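Local coordinates for protein possible prolidase (Bifidobacterium longum NCC2705, PDB 2P9B) that is a possible prolidase of the amidohydrolase family, whose members generally hydrolyse carbon-nitrogen bonds; its own substrate is not established, at residues 131-137 and 157-163. Residues are numbered along the deposited sequence; the frame is centred on the assembly and turned at random.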
loop_
_atom_site.group_PDB
_atom_site.type_symbol
_atom_site.label_atom_id
_atom_site.label_comp_id
_atom_site.label_asym_id
_atom_site.label_seq_id
_atom_site.Cartn_x
_atom_site.Cartn_y
_atom_site.Cartn_z
ATOM N N THR A 131 4.317 6.664 -1.472
ATOM C CA THR A 131 3.264 6.825 -0.485
ATOM C C THR A 131 3.029 5.452 0.122
ATOM O O THR A 131 2.992 4.454 -0.596
ATOM C CB THR A 131 1.930 7.314 -1.104
ATOM O OG1 THR A 131 2.128 8.578 -1.746
ATOM C CG2 THR A 131 0.866 7.478 -0.017
ATOM N N ILE A 132 2.895 5.405 1.442
ATOM C CA ILE A 132 2.647 4.150 2.129
ATOM C C ILE A 132 1.652 4.374 3.247
ATOM O O ILE A 132 1.470 5.501 3.714
ATOM C CB ILE A 132 3.939 3.548 2.784
ATOM C CG1 ILE A 132 4.472 4.477 3.884
ATOM C CG2 ILE A 132 4.993 3.303 1.727
ATOM C CD1 ILE A 132 5.657 3.893 4.659
ATOM N N ARG A 133 0.983 3.299 3.647
ATOM C CA ARG A 133 0.075 3.349 4.781
ATOM C C ARG A 133 0.554 2.234 5.686
ATOM O O ARG A 133 0.713 1.104 5.234
ATOM C CB ARG A 133 -1.379 3.060 4.401
ATOM C CG ARG A 133 -2.259 2.885 5.652
ATOM C CD ARG A 133 -3.726 2.655 5.330
ATOM N NE ARG A 133 -3.923 1.461 4.510
ATOM C CZ ARG A 133 -5.099 0.874 4.315
ATOM N NH1 ARG A 133 -6.190 1.361 4.889
ATOM N NH2 ARG A 133 -5.187 -0.195 3.530
ATOM N N THR A 134 0.828 2.544 6.948
ATOM C CA THR A 134 1.223 1.483 7.863
ATOM C C THR A 134 -0.081 0.988 8.484
ATOM O O THR A 134 -1.037 1.755 8.628
ATOM C CB THR A 134 2.175 1.981 8.984
ATOM O OG1 THR A 134 1.529 2.989 9.776
ATOM C CG2 THR A 134 3.453 2.532 8.378
ATOM N N LEU A 135 -0.136 -0.296 8.816
ATOM C CA LEU A 135 -1.323 -0.862 9.432
ATOM C C LEU A 135 -0.929 -1.688 10.645
ATOM O O LEU A 135 -1.135 -2.899 10.684
ATOM C CB LEU A 135 -2.094 -1.730 8.431
ATOM C CG LEU A 135 -2.757 -0.923 7.309
ATOM C CD1 LEU A 135 -3.398 -1.860 6.286
ATOM C CD2 LEU A 135 -3.788 0.018 7.930
ATOM N N GLY A 136 -0.356 -1.014 11.632
ATOM C CA GLY A 136 0.059 -1.686 12.846
ATOM C C GLY A 136 1.467 -1.293 13.224
ATOM O O GLY A 136 2.431 -1.945 12.820
ATOM N N ASP A 137 1.586 -0.206 13.980
ATOM C CA ASP A 137 2.884 0.284 14.437
ATOM C C ASP A 137 3.068 -0.210 15.870
ATOM O O ASP A 137 2.146 -0.770 16.455
ATOM C CB ASP A 137 2.923 1.820 14.441
ATOM C CG ASP A 137 2.544 2.430 13.096
ATOM O OD1 ASP A 137 2.770 1.775 12.066
ATOM O OD2 ASP A 137 2.036 3.571 13.068
ATOM N N PRO A 157 8.967 8.815 2.217
ATOM C CA PRO A 157 7.689 8.719 1.512
ATOM C C PRO A 157 6.573 9.413 2.280
ATOM O O PRO A 157 6.720 9.737 3.462
ATOM C CB PRO A 157 7.464 7.216 1.431
ATOM C CG PRO A 157 8.021 6.745 2.761
ATOM C CD PRO A 157 9.321 7.529 2.850
ATOM N N ARG A 158 5.462 9.647 1.593
ATOM C CA ARG A 158 4.287 10.245 2.213
ATOM C C ARG A 158 3.733 9.092 3.045
ATOM O O ARG A 158 3.538 7.995 2.522
ATOM C CB ARG A 158 3.291 10.660 1.128
ATOM C CG ARG A 158 1.970 11.187 1.652
ATOM C CD ARG A 158 1.064 11.629 0.508
ATOM N NE ARG A 158 1.629 12.748 -0.251
ATOM C CZ ARG A 158 2.337 12.622 -1.370
ATOM N NH1 ARG A 158 2.578 11.421 -1.882
ATOM N NH2 ARG A 158 2.799 13.703 -1.984
ATOM N N ILE A 159 3.488 9.332 4.331
ATOM C CA ILE A 159 3.018 8.272 5.213
ATOM C C ILE A 159 1.669 8.452 5.898
ATOM O O ILE A 159 1.376 9.513 6.454
ATOM C CB ILE A 159 4.051 8.014 6.360
ATOM C CG1 ILE A 159 5.408 7.619 5.778
ATOM C CG2 ILE A 159 3.536 6.922 7.301
ATOM C CD1 ILE A 159 6.501 7.475 6.845
ATOM N N LEU A 160 0.839 7.414 5.822
ATOM C CA LEU A 160 -0.425 7.404 6.547
ATOM C C LEU A 160 -0.082 6.444 7.680
ATOM O O LEU A 160 0.078 5.244 7.454
ATOM C CB LEU A 160 -1.570 6.840 5.710
ATOM C CG LEU A 160 -2.311 7.842 4.827
ATOM C CD1 LEU A 160 -1.447 8.244 3.642
ATOM C CD2 LEU A 160 -3.610 7.208 4.359
ATOM N N ALA A 161 0.061 6.983 8.886
ATOM C CA ALA A 161 0.423 6.189 10.060
ATOM C C ALA A 161 -0.802 5.761 10.856
ATOM O O ALA A 161 -1.652 6.578 11.187
ATOM C CB ALA A 161 1.370 6.993 10.955
ATOM N N SER A 162 -0.864 4.473 11.175
ATOM C CA SER A 162 -1.990 3.913 11.907
ATOM C C SER A 162 -1.817 3.860 13.417
ATOM O O SER A 162 -2.798 3.706 14.143
ATOM C CB SER A 162 -2.230 2.484 11.435
ATOM O OG SER A 162 -1.157 1.660 11.872
ATOM N N GLY A 163 -0.585 3.981 13.895
ATOM C CA GLY A 163 -0.377 3.836 15.325
ATOM C C GLY A 163 -0.579 2.349 15.583
ATOM O O GLY A 163 -0.619 1.568 14.628
#
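T131 to T134 pair in parallel with R158 to L160, the short strand axes 4.7 Å apart and inclined by 22°, through a ladder in which I132 N donates to R158 O, L160 N to I132 O and T134 N to L160 O. On the face carrying T131, R133 and L160, R158 NH1 reaches T131 OG1 at 2.9 Å, with the hydroxyl at the edge of the guanidinium and only 3° out of its plane; the same nitrogen forms a salt bridge with D402. Further along that face, R133 CB lies 4.0 Å from L160 CB, while the R133 guanidinium runs on to A76 O, T263 and E265. On the reverse face I132 and I159 lie side by side, CG1 to CG1 3.8 Å, and I132 CD1 also meets P157 CG; helices 113-126 and 141-150 cover this layer. The strands are the two arms of a beta-alpha-beta unit crossing through helix 141-150, consistent with the TIM-barrel fold of amidohydrolases. Toward and past their C-terminal ends, side chains join the backbone in holding the two segments together. T134 OG1, set between its backbone N and carbonyl carbon (chi1 61°), accepts from S162 N at 3.1 Å and donates to D137 OD1 on the syn lone pair. S162 OG accepts from G136 N at 2.8 Å and donates to G163 O, which also receives D137 N from above its carbonyl plane. D137 OD2 takes G163 N at 2.8 Å, likewise from above the carboxylate plane. With an alanine here, G163 N and the T134 hydroxyl would probably lose the carboxylate they share, although S162 N could still bond to T134 OG1. From the same turn, G136 O accepts a hydrogen bond from H79 ND1.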